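Local coordinates for protein FACT-Spt16 (Cicer arietinum, PDB 5CE6) that probably acts as the histone-chaperone subunit Spt16 of the FACT complex, its N-terminal peptidase-like domain being linked to H3-H4 binding in transcription, at residues I265-I270 and C310-R315; I206-Y211 and A304-Y309; G275-R280 and V424-L429. One frame throughout, in Å; residues are numbered along the deposited sequence.

Contact 1 of 3, residues I265-I270 and C310-R315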
loop_
_atom_site.group_PDB
_atom_site.type_symbol
_atom_site.label_atom_id
_atom_site.label_comp_id
_atom_site.label_asym_id
_atom_site.label_seq_id
_atom_site.Cartn_x
_atom_site.Cartn_y
_atom_site.Cartn_z
ATOM N N ILE A 265 -11.006 -4.024 3.514
ATOM C CA ILE A 265 -10.597 -2.651 3.775
ATOM C C ILE A 265 -9.073 -2.608 3.822
ATOM O O ILE A 265 -8.436 -3.538 4.313
ATOM C CB ILE A 265 -11.185 -2.093 5.101
ATOM C CG1 ILE A 265 -10.632 -2.855 6.306
ATOM C CG2 ILE A 265 -12.707 -2.158 5.083
ATOM C CD1 ILE A 265 -10.960 -2.229 7.652
ATOM N N CYS A 266 -8.474 -1.543 3.306
ATOM C CA CYS A 266 -7.013 -1.443 3.319
ATOM C C CYS A 266 -6.494 -1.106 4.696
ATOM O O CYS A 266 -5.392 -1.514 5.076
ATOM C CB CYS A 266 -6.524 -0.363 2.351
ATOM S SG CYS A 266 -6.916 -0.731 0.653
ATOM N N TYR A 267 -7.287 -0.331 5.423
ATOM C CA TYR A 267 -6.945 0.107 6.772
ATOM C C TYR A 267 -8.233 0.641 7.379
ATOM O O TYR A 267 -9.179 0.929 6.638
ATOM C CB TYR A 267 -5.860 1.191 6.739
ATOM C CG TYR A 267 -6.231 2.420 5.922
ATOM C CD1 TYR A 267 -6.927 3.470 6.492
ATOM C CD2 TYR A 267 -5.897 2.508 4.584
ATOM C CE1 TYR A 267 -7.261 4.592 5.749
ATOM C CE2 TYR A 267 -6.236 3.610 3.832
ATOM C CZ TYR A 267 -6.922 4.649 4.418
ATOM O OH TYR A 267 -7.247 5.759 3.666
ATOM N N PRO A 268 -8.294 0.745 8.720
ATOM C CA PRO A 268 -9.515 1.283 9.323
ATOM C C PRO A 268 -9.657 2.732 8.903
ATOM O O PRO A 268 -8.686 3.478 9.055
ATOM C CB PRO A 268 -9.228 1.206 10.825
ATOM C CG PRO A 268 -8.214 0.096 10.956
ATOM C CD PRO A 268 -7.349 0.247 9.737
ATOM N N PRO A 269 -10.821 3.104 8.349
ATOM C CA PRO A 269 -11.029 4.457 7.825
ATOM C C PRO A 269 -10.634 5.521 8.828
ATOM O O PRO A 269 -10.825 5.335 10.034
ATOM C CB PRO A 269 -12.535 4.485 7.571
ATOM C CG PRO A 269 -12.816 3.059 7.116
ATOM C CD PRO A 269 -11.969 2.223 8.048
ATOM N N ILE A 270 -10.079 6.618 8.329
ATOM C CA ILE A 270 -9.555 7.664 9.195
ATOM C C ILE A 270 -10.484 8.852 9.146
ATOM O O ILE A 270 -10.757 9.377 8.078
ATOM C CB ILE A 270 -8.151 8.094 8.735
ATOM C CG1 ILE A 270 -7.154 6.944 8.972
ATOM C CG2 ILE A 270 -7.703 9.386 9.448
ATOM C CD1 ILE A 270 -5.843 7.097 8.187
ATOM N N CYS A 310 -4.877 -2.778 -3.441
ATOM C CA CYS A 310 -5.288 -1.643 -2.627
ATOM C C CYS A 310 -5.589 -0.410 -3.470
ATOM O O CYS A 310 -5.166 -0.295 -4.623
ATOM C CB CYS A 310 -4.183 -1.265 -1.627
ATOM S SG CYS A 310 -3.792 -2.545 -0.417
ATOM N N SER A 311 -6.309 0.522 -2.855
ATOM C CA SER A 311 -6.590 1.826 -3.445
ATOM C C SER A 311 -6.742 2.783 -2.291
ATOM O O SER A 311 -6.848 2.357 -1.137
ATOM C CB SER A 311 -7.866 1.798 -4.297
ATOM O OG SER A 311 -9.007 1.501 -3.496
ATOM N N ASN A 312 -6.766 4.077 -2.580
ATOM C CA ASN A 312 -6.858 5.043 -1.501
ATOM C C ASN A 312 -7.492 6.338 -1.970
ATOM O O ASN A 312 -7.317 6.734 -3.125
ATOM C CB ASN A 312 -5.475 5.381 -0.966
ATOM C CG ASN A 312 -5.551 6.152 0.328
ATOM O OD1 ASN A 312 -6.204 5.712 1.276
ATOM N ND2 ASN A 312 -4.919 7.315 0.372
ATOM N N ILE A 313 -8.212 7.006 -1.071
ATOM C CA ILE A 313 -8.667 8.367 -1.349
ATOM C C ILE A 313 -8.670 9.111 -0.031
ATOM O O ILE A 313 -8.795 8.506 1.028
ATOM C CB ILE A 313 -10.082 8.375 -1.991
ATOM C CG1 ILE A 313 -10.376 9.716 -2.679
ATOM C CG2 ILE A 313 -11.160 8.102 -0.943
ATOM C CD1 ILE A 313 -11.795 9.775 -3.258
ATOM N N ALA A 314 -8.475 10.422 -0.078
ATOM C CA ALA A 314 -8.582 11.234 1.124
ATOM C C ALA A 314 -9.109 12.583 0.696
ATOM O O ALA A 314 -8.699 13.111 -0.341
ATOM C CB ALA A 314 -7.232 11.391 1.825
ATOM N N ARG A 315 -10.034 13.120 1.490
ATOM C CA ARG A 315 -10.617 14.437 1.219
ATOM C C ARG A 315 -10.675 15.227 2.501
ATOM O O ARG A 315 -10.751 14.659 3.583
ATOM C CB ARG A 315 -12.030 14.285 0.650
ATOM C CG ARG A 315 -12.094 13.640 -0.741
ATOM C CD ARG A 315 -11.544 14.584 -1.812
ATOM N NE ARG A 315 -11.628 13.998 -3.159
ATOM C CZ ARG A 315 -10.640 13.328 -3.750
ATOM N NH1 ARG A 315 -9.483 13.140 -3.123
ATOM N NH2 ARG A 315 -10.805 12.853 -4.980
#
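C266 and C310 bring the two backbones closest, with CA atoms 6.2 Å apart, and from there the loop 265-270 bows away while 310-315 runs on into a strand. C266 points its side chain toward 310-315, and its SG rests 3.6 Å from C310 CB. The two SG atoms, of C266 and C310, are 3.8 Å apart, far beyond disulphide length, so this is a van der Waals contact between thiols.

Farther along, where the loop has drawn back, Y267 reaches across. Its CG sits between the backbone N and the carbonyl carbon (chi1 57°), and the ring extends from there to N312, whose own CG is anti to its backbone N. The two side chains cross at about a right angle. Y267 OH donates to N312 OD1 at 2.6 Å, a short bond that lies in the carbonyl plane with a C=O...donor angle of 156°. OD1 also lies in the plane of the phenol at its edge, although ring and amide planes are turned 54° apart. The other end of the amide is held too, since ND2 donates to N405 OD1, and together the two bonds fix which way round the amide sits. F383 meets the Y267 ring edge-to-face. A phenylalanine here would probably leave the buried N312 OD1 without its phenol donor and the amide freer to turn.

On the loop side, C266 O accepts from the hydroxyl of Y67, and on the strand side N312 O accepts from T432 OG1. The contact thus ties a connection between two short strands to the interior of the beta layer in the pita-bread fold characteristic of M24 peptidases and their non-enzymatic relatives.

Contact 2 of 3, residues I206-Y211 and A304-Y309. With ACT (acetate ion), chain B.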
loop_
_atom_site.group_PDB
_atom_site.type_symbol
_atom_site.label_atom_id
_atom_site.label_comp_id
_atom_site.label_asym_id
_atom_site.label_seq_id
_atom_site.Cartn_x
_atom_site.Cartn_y
_atom_site.Cartn_z
ATOM N N ILE A 206 -7.139 -2.847 -9.339
ATOM C CA ILE A 206 -6.940 -1.565 -8.659
ATOM C C ILE A 206 -8.051 -0.574 -9.027
ATOM O O ILE A 206 -8.556 0.151 -8.165
ATOM C CB ILE A 206 -5.543 -0.979 -8.980
ATOM C CG1 ILE A 206 -4.454 -1.894 -8.400
ATOM C CG2 ILE A 206 -5.407 0.460 -8.448
ATOM C CD1 ILE A 206 -3.026 -1.561 -8.834
ATOM N N LYS A 207 -8.432 -0.530 -10.299
ATOM C CA LYS A 207 -9.531 0.343 -10.709
ATOM C C LYS A 207 -10.842 -0.066 -10.047
ATOM O O LYS A 207 -11.616 0.800 -9.639
ATOM C CB LYS A 207 -9.705 0.330 -12.230
ATOM C CG LYS A 207 -8.572 0.985 -12.984
ATOM C CD LYS A 207 -8.811 0.851 -14.490
ATOM C CE LYS A 207 -7.901 1.748 -15.306
ATOM N NZ LYS A 207 -8.202 1.622 -16.772
ATOM N N ARG A 208 -11.100 -1.374 -9.957
ATOM C CA ARG A 208 -12.297 -1.859 -9.260
ATOM C C ARG A 208 -12.266 -1.389 -7.806
ATOM O O ARG A 208 -13.253 -0.875 -7.297
ATOM C CB ARG A 208 -12.403 -3.392 -9.304
ATOM C CG ARG A 208 -12.469 -3.982 -10.723
ATOM C CD ARG A 208 -13.823 -3.767 -11.396
ATOM N NE ARG A 208 -13.842 -4.293 -12.768
ATOM C CZ ARG A 208 -13.739 -3.537 -13.857
ATOM N NH1 ARG A 208 -13.613 -2.221 -13.740
ATOM N NH2 ARG A 208 -13.750 -4.096 -15.067
ATOM N N ALA A 209 -11.121 -1.574 -7.153
ATOM C CA ALA A 209 -10.936 -1.157 -5.766
ATOM C C ALA A 209 -11.160 0.343 -5.635
ATOM O O ALA A 209 -11.894 0.792 -4.752
ATOM C CB ALA A 209 -9.550 -1.527 -5.285
ATOM N N ALA A 210 -10.529 1.110 -6.521
ATOM C CA ALA A 210 -10.640 2.568 -6.491
ATOM C C ALA A 210 -12.052 3.068 -6.769
ATOM O O ALA A 210 -12.470 4.088 -6.214
ATOM C CB ALA A 210 -9.655 3.199 -7.467
ATOM N N TYR A 211 -12.772 2.384 -7.658
ATOM C CA TYR A 211 -14.168 2.728 -7.913
ATOM C C TYR A 211 -15.000 2.611 -6.636
ATOM O O TYR A 211 -15.786 3.504 -6.309
ATOM C CB TYR A 211 -14.765 1.844 -9.013
ATOM C CG TYR A 211 -16.129 2.312 -9.476
ATOM C CD1 TYR A 211 -16.249 3.288 -10.458
ATOM C CD2 TYR A 211 -17.295 1.791 -8.922
ATOM C CE1 TYR A 211 -17.492 3.729 -10.885
ATOM C CE2 TYR A 211 -18.544 2.225 -9.340
ATOM C CZ TYR A 211 -18.634 3.196 -10.320
ATOM O OH TYR A 211 -19.868 3.634 -10.743
ATOM N N ALA A 304 -10.384 0.939 -0.071
ATOM C CA ALA A 304 -10.903 -0.411 -0.267
ATOM C C ALA A 304 -9.880 -1.250 -1.015
ATOM O O ALA A 304 -9.057 -0.729 -1.779
ATOM C CB ALA A 304 -12.215 -0.392 -1.028
ATOM N N ARG A 305 -9.948 -2.556 -0.793
ATOM C CA ARG A 305 -9.024 -3.493 -1.402
ATOM C C ARG A 305 -9.844 -4.488 -2.216
ATOM O O ARG A 305 -10.903 -4.944 -1.775
ATOM C CB ARG A 305 -8.251 -4.224 -0.294
ATOM C CG ARG A 305 -6.891 -4.767 -0.703
ATOM C CD ARG A 305 -6.191 -5.422 0.492
ATOM N NE ARG A 305 -4.869 -5.941 0.140
ATOM C CZ ARG A 305 -4.114 -6.676 0.953
ATOM N NH1 ARG A 305 -4.547 -6.981 2.169
ATOM N NH2 ARG A 305 -2.926 -7.105 0.550
ATOM N N TYR A 306 -9.373 -4.816 -3.414
ATOM C CA TYR A 306 -10.116 -5.729 -4.266
ATOM C C TYR A 306 -9.201 -6.816 -4.807
ATOM O O TYR A 306 -8.210 -6.523 -5.469
ATOM C CB TYR A 306 -10.788 -4.981 -5.423
ATOM C CG TYR A 306 -11.695 -5.866 -6.259
ATOM C CD1 TYR A 306 -12.945 -6.255 -5.787
ATOM C CD2 TYR A 306 -11.307 -6.305 -7.520
ATOM C CE1 TYR A 306 -13.785 -7.059 -6.551
ATOM C CE2 TYR A 306 -12.138 -7.103 -8.288
ATOM C CZ TYR A 306 -13.374 -7.476 -7.800
ATOM O OH TYR A 306 -14.201 -8.284 -8.557
ATOM N N LYS A 307 -9.541 -8.070 -4.522
ATOM C CA LYS A 307 -8.680 -9.204 -4.854
ATOM C C LYS A 307 -7.232 -8.951 -4.433
ATOM O O LYS A 307 -6.289 -9.280 -5.164
ATOM C CB LYS A 307 -8.791 -9.577 -6.339
ATOM C CG LYS A 307 -10.184 -10.069 -6.738
ATOM C CD LYS A 307 -10.287 -10.362 -8.227
ATOM C CE LYS A 307 -9.401 -11.521 -8.634
ATOM N NZ LYS A 307 -9.824 -12.791 -7.973
ATOM N N SER A 308 -7.085 -8.381 -3.236
ATOM C CA SER A 308 -5.797 -8.036 -2.615
ATOM C C SER A 308 -5.136 -6.755 -3.109
ATOM O O SER A 308 -4.099 -6.380 -2.580
ATOM C CB SER A 308 -4.789 -9.195 -2.642
ATOM O OG SER A 308 -5.307 -10.317 -1.952
ATOM N N TYR A 309 -5.730 -6.087 -4.103
ATOM C CA TYR A 309 -5.153 -4.850 -4.641
ATOM C C TYR A 309 -5.750 -3.626 -3.977
ATOM O O TYR A 309 -6.970 -3.458 -3.961
ATOM C CB TYR A 309 -5.295 -4.783 -6.175
ATOM C CG TYR A 309 -4.338 -5.750 -6.813
ATOM C CD1 TYR A 309 -4.671 -7.099 -6.942
ATOM C CD2 TYR A 309 -3.064 -5.343 -7.200
ATOM C CE1 TYR A 309 -3.780 -8.010 -7.472
ATOM C CE2 TYR A 309 -2.157 -6.257 -7.739
ATOM C CZ TYR A 309 -2.522 -7.580 -7.861
ATOM O OH TYR A 309 -1.632 -8.488 -8.388
HETATM C C ACT B . -0.134 -7.980 2.687
HETATM O O ACT B . 0.439 -8.126 3.788
HETATM O OXT ACT B . -1.375 -8.152 2.684
HETATM C CH3 ACT B . 0.634 -7.627 1.448
#
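A209 sits where helix 206-211 presses on the end of strand 304-306, its CA only 4.9 Å from that of Y306. The short axes approach to 6.9 Å and run roughly antiparallel, 148° between their directions.

Van der Waals packing does most of the work. The methyl of A209 points into the hairpin, 3.7 Å from Y306 CB, and also rests against two carbonyl oxygens, those of A304 and Y309. One helical turn earlier, I206 lays CG1 against Y309 CB at 3.7 Å, with CD1 reaching on to CD2 of that ring.

The aromatic contact belongs to R208. Its CB stands over one face of the Y306 ring, 4.0 Å from the centroid and 27° off the normal, a CH-pi contact. Y306 has CG anti to its backbone N, and the two side chains run side by side in the same direction. The R208 chain bends at chi2, and its guanidinium plane is tilted 60° from the ring.

No hydrogen bond joins the two segments; those of the hairpin run within it or to partners outside both. Y306 and Y309 pair through both backbone N-H groups around a type I' turn. R305, which sets off away from the helix, gives NE to S308 O at 2.9 Å, from above the carbonyl plane, while NH2 reaches OXT of a bound acetate at 2.8 Å.

Between 206-211 and 304-309 the contact is therefore close and unbonded, a small alanine permitting the approach, and polar ties to the same long helix come from E202, bonded to Y309 OH, and T213, bonded to A304 N.

Contact 3 of 3, residues G275-R280 and V424-L429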
loop_
_atom_site.group_PDB
_atom_site.type_symbol
_atom_site.label_atom_id
_atom_site.label_comp_id
_atom_site.label_asym_id
_atom_site.label_seq_id
_atom_site.Cartn_x
_atom_site.Cartn_y
_atom_site.Cartn_z
ATOM N N GLY A 275 -9.144 19.870 15.731
ATOM C CA GLY A 275 -7.807 20.244 16.158
ATOM C C GLY A 275 -6.880 19.069 16.414
ATOM O O GLY A 275 -5.727 19.265 16.793
ATOM N N LYS A 276 -7.376 17.848 16.222
ATOM C CA LYS A 276 -6.559 16.656 16.462
ATOM C C LYS A 276 -6.349 15.894 15.162
ATOM O O LYS A 276 -7.167 15.059 14.767
ATOM C CB LYS A 276 -7.176 15.772 17.552
ATOM C CG LYS A 276 -7.282 16.482 18.907
ATOM C CD LYS A 276 -7.721 15.545 20.045
ATOM C CE LYS A 276 -7.788 16.293 21.385
ATOM N NZ LYS A 276 -8.389 15.457 22.455
ATOM N N PHE A 277 -5.251 16.210 14.483
ATOM C CA PHE A 277 -4.974 15.627 13.179
ATOM C C PHE A 277 -3.659 14.858 13.216
ATOM O O PHE A 277 -2.799 15.114 14.076
ATOM C CB PHE A 277 -4.930 16.741 12.121
ATOM C CG PHE A 277 -6.193 17.528 12.044
ATOM C CD1 PHE A 277 -7.306 17.010 11.385
ATOM C CD2 PHE A 277 -6.286 18.780 12.656
ATOM C CE1 PHE A 277 -8.492 17.743 11.321
ATOM C CE2 PHE A 277 -7.468 19.515 12.596
ATOM C CZ PHE A 277 -8.568 18.996 11.937
ATOM N N ASP A 278 -3.510 13.918 12.293
ATOM C CA ASP A 278 -2.317 13.094 12.233
ATOM C C ASP A 278 -2.292 12.569 10.822
ATOM O O ASP A 278 -3.132 11.755 10.443
ATOM C CB ASP A 278 -2.439 11.947 13.236
ATOM C CG ASP A 278 -1.193 11.074 13.299
ATOM O OD1 ASP A 278 -0.282 11.223 12.459
ATOM O OD2 ASP A 278 -1.136 10.218 14.199
ATOM N N LEU A 279 -1.359 13.071 10.019
ATOM C CA LEU A 279 -1.335 12.689 8.617
ATOM C C LEU A 279 -0.507 11.441 8.338
ATOM O O LEU A 279 -0.347 11.059 7.182
ATOM C CB LEU A 279 -0.857 13.842 7.741
ATOM C CG LEU A 279 -1.641 15.143 7.892
ATOM C CD1 LEU A 279 -1.211 16.145 6.829
ATOM C CD2 LEU A 279 -3.131 14.869 7.805
ATOM N N ARG A 280 0.022 10.803 9.375
ATOM C CA ARG A 280 0.709 9.528 9.169
ATOM C C ARG A 280 -0.318 8.481 8.739
ATOM O O ARG A 280 -1.468 8.525 9.170
ATOM C CB ARG A 280 1.438 9.106 10.445
ATOM C CG ARG A 280 2.584 10.039 10.801
ATOM C CD ARG A 280 3.156 9.709 12.152
ATOM N NE ARG A 280 2.176 9.870 13.222
ATOM C CZ ARG A 280 2.433 9.601 14.495
ATOM N NH1 ARG A 280 3.634 9.155 14.835
ATOM N NH2 ARG A 280 1.497 9.761 15.424
ATOM N N VAL A 424 -4.595 24.906 15.643
ATOM C CA VAL A 424 -3.647 24.211 14.798
ATOM C C VAL A 424 -4.466 23.187 14.019
ATOM O O VAL A 424 -5.232 22.419 14.610
ATOM C CB VAL A 424 -2.575 23.515 15.649
ATOM C CG1 VAL A 424 -1.605 22.767 14.772
ATOM C CG2 VAL A 424 -1.840 24.535 16.505
ATOM N N PHE A 425 -4.336 23.188 12.692
ATOM C CA PHE A 425 -5.097 22.262 11.863
ATOM C C PHE A 425 -4.227 21.660 10.774
ATOM O O PHE A 425 -3.116 22.125 10.520
ATOM C CB PHE A 425 -6.312 22.952 11.232
ATOM C CG PHE A 425 -5.960 23.954 10.164
ATOM C CD1 PHE A 425 -5.573 25.244 10.502
ATOM C CD2 PHE A 425 -6.021 23.605 8.819
ATOM C CE1 PHE A 425 -5.255 26.172 9.521
ATOM C CE2 PHE A 425 -5.697 24.519 7.830
ATOM C CZ PHE A 425 -5.314 25.812 8.175
ATOM N N SER A 426 -4.731 20.613 10.134
ATOM C CA SER A 426 -4.035 20.014 9.008
ATOM C C SER A 426 -5.024 19.826 7.859
ATOM O O SER A 426 -6.236 19.938 8.054
ATOM C CB SER A 426 -3.405 18.669 9.413
ATOM O OG SER A 426 -2.462 18.859 10.469
ATOM N N LEU A 427 -4.502 19.577 6.660
ATOM C CA LEU A 427 -5.319 19.316 5.470
ATOM C C LEU A 427 -4.700 18.162 4.711
ATOM O O LEU A 427 -3.478 18.006 4.727
ATOM C CB LEU A 427 -5.351 20.534 4.543
ATOM C CG LEU A 427 -5.805 21.866 5.140
ATOM C CD1 LEU A 427 -5.499 23.005 4.162
ATOM C CD2 LEU A 427 -7.265 21.853 5.476
ATOM N N LEU A 428 -5.528 17.390 4.016
ATOM C CA LEU A 428 -5.052 16.206 3.292
ATOM C C LEU A 428 -5.867 15.929 2.038
ATOM O O LEU A 428 -7.110 15.967 2.065
ATOM C CB LEU A 428 -5.096 14.990 4.227
ATOM C CG LEU A 428 -4.646 13.670 3.595
ATOM C CD1 LEU A 428 -3.161 13.733 3.268
ATOM C CD2 LEU A 428 -4.934 12.539 4.571
ATOM N N LEU A 429 -5.170 15.649 0.938
ATOM C CA LEU A 429 -5.803 15.204 -0.295
ATOM C C LEU A 429 -5.089 13.960 -0.790
ATOM O O LEU A 429 -3.861 13.933 -0.854
ATOM C CB LEU A 429 -5.736 16.290 -1.374
ATOM C CG LEU A 429 -6.704 17.458 -1.227
ATOM C CD1 LEU A 429 -6.413 18.498 -2.303
ATOM C CD2 LEU A 429 -8.132 16.956 -1.368
#
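F277 brings CD2 and CE2 of its ring to the backbone of strand 424-429, with CE2 3.7 Å from F425 CA and CD2 3.5 Å from S426 N. CG stands anti to the carbonyl carbon (chi1 -58°), which starts the ring toward the strand. Behind it, F277 CB touches S426 OG at 3.6 Å, a hydroxyl whose polar need is met by N412 N on the neighbouring strand. V297 and I299 also touch the F277 side chain, as does N422, a residue of the potassium site.

Two residues on, L279 makes the second contact. It forks over the strand: CD1 lies 3.6 Å from L427 O, while CD2 approaches L428 CB at 4.1 Å and S426 CB at a similar distance. L279 and L428 slide past each other in opposite directions. At the other end G275, whose positive phi of 83° by itself favours glycine, brings its CA to 3.7 Å from V424 O.

Between and beyond these inward residues, D278 points away and is gripped side-on by R280. R280 NE meets D278 OD1 at 2.9 Å on its syn lone pair, and NH2 meets OD2 at the same length. The backbone N of R280 also bonds to OD1 from above the carboxylate plane, closing an Asx turn around L279.

No hydrogen bond joins the two segments. The strand pairs by backbone bonds at F425, L427 and L429 with strand 403-414; the loop lies over it by van der Waals contact of carbon with both carbon and backbone polar atoms, while the D278-R280 pair ties the loop's own bend.

Overall arrangement
Contact 1 is the buried one of the three, and the one with a hydrogen bond across it; contacts 2 and 3 are partly buried and meet without one, by van der Waals contact. Contacts 1 and 2 share a sheet, since strands 296-306 and 309-319 are neighbours in it, and they touch directly: S311 OG lies 2.8 Å from A304 O, a probable hydrogen bond. Contact 3 belongs to the antiparallel sheet and meets contact 1 only by packing, A314 CB against L428 CD2 at 3.8 Å. Contacts 2 and 3 stay apart, nearest atoms about 13 Å. The D278-R280 pair of contact 3 and the acetate-bound R305 of contact 2 take no part across their segments.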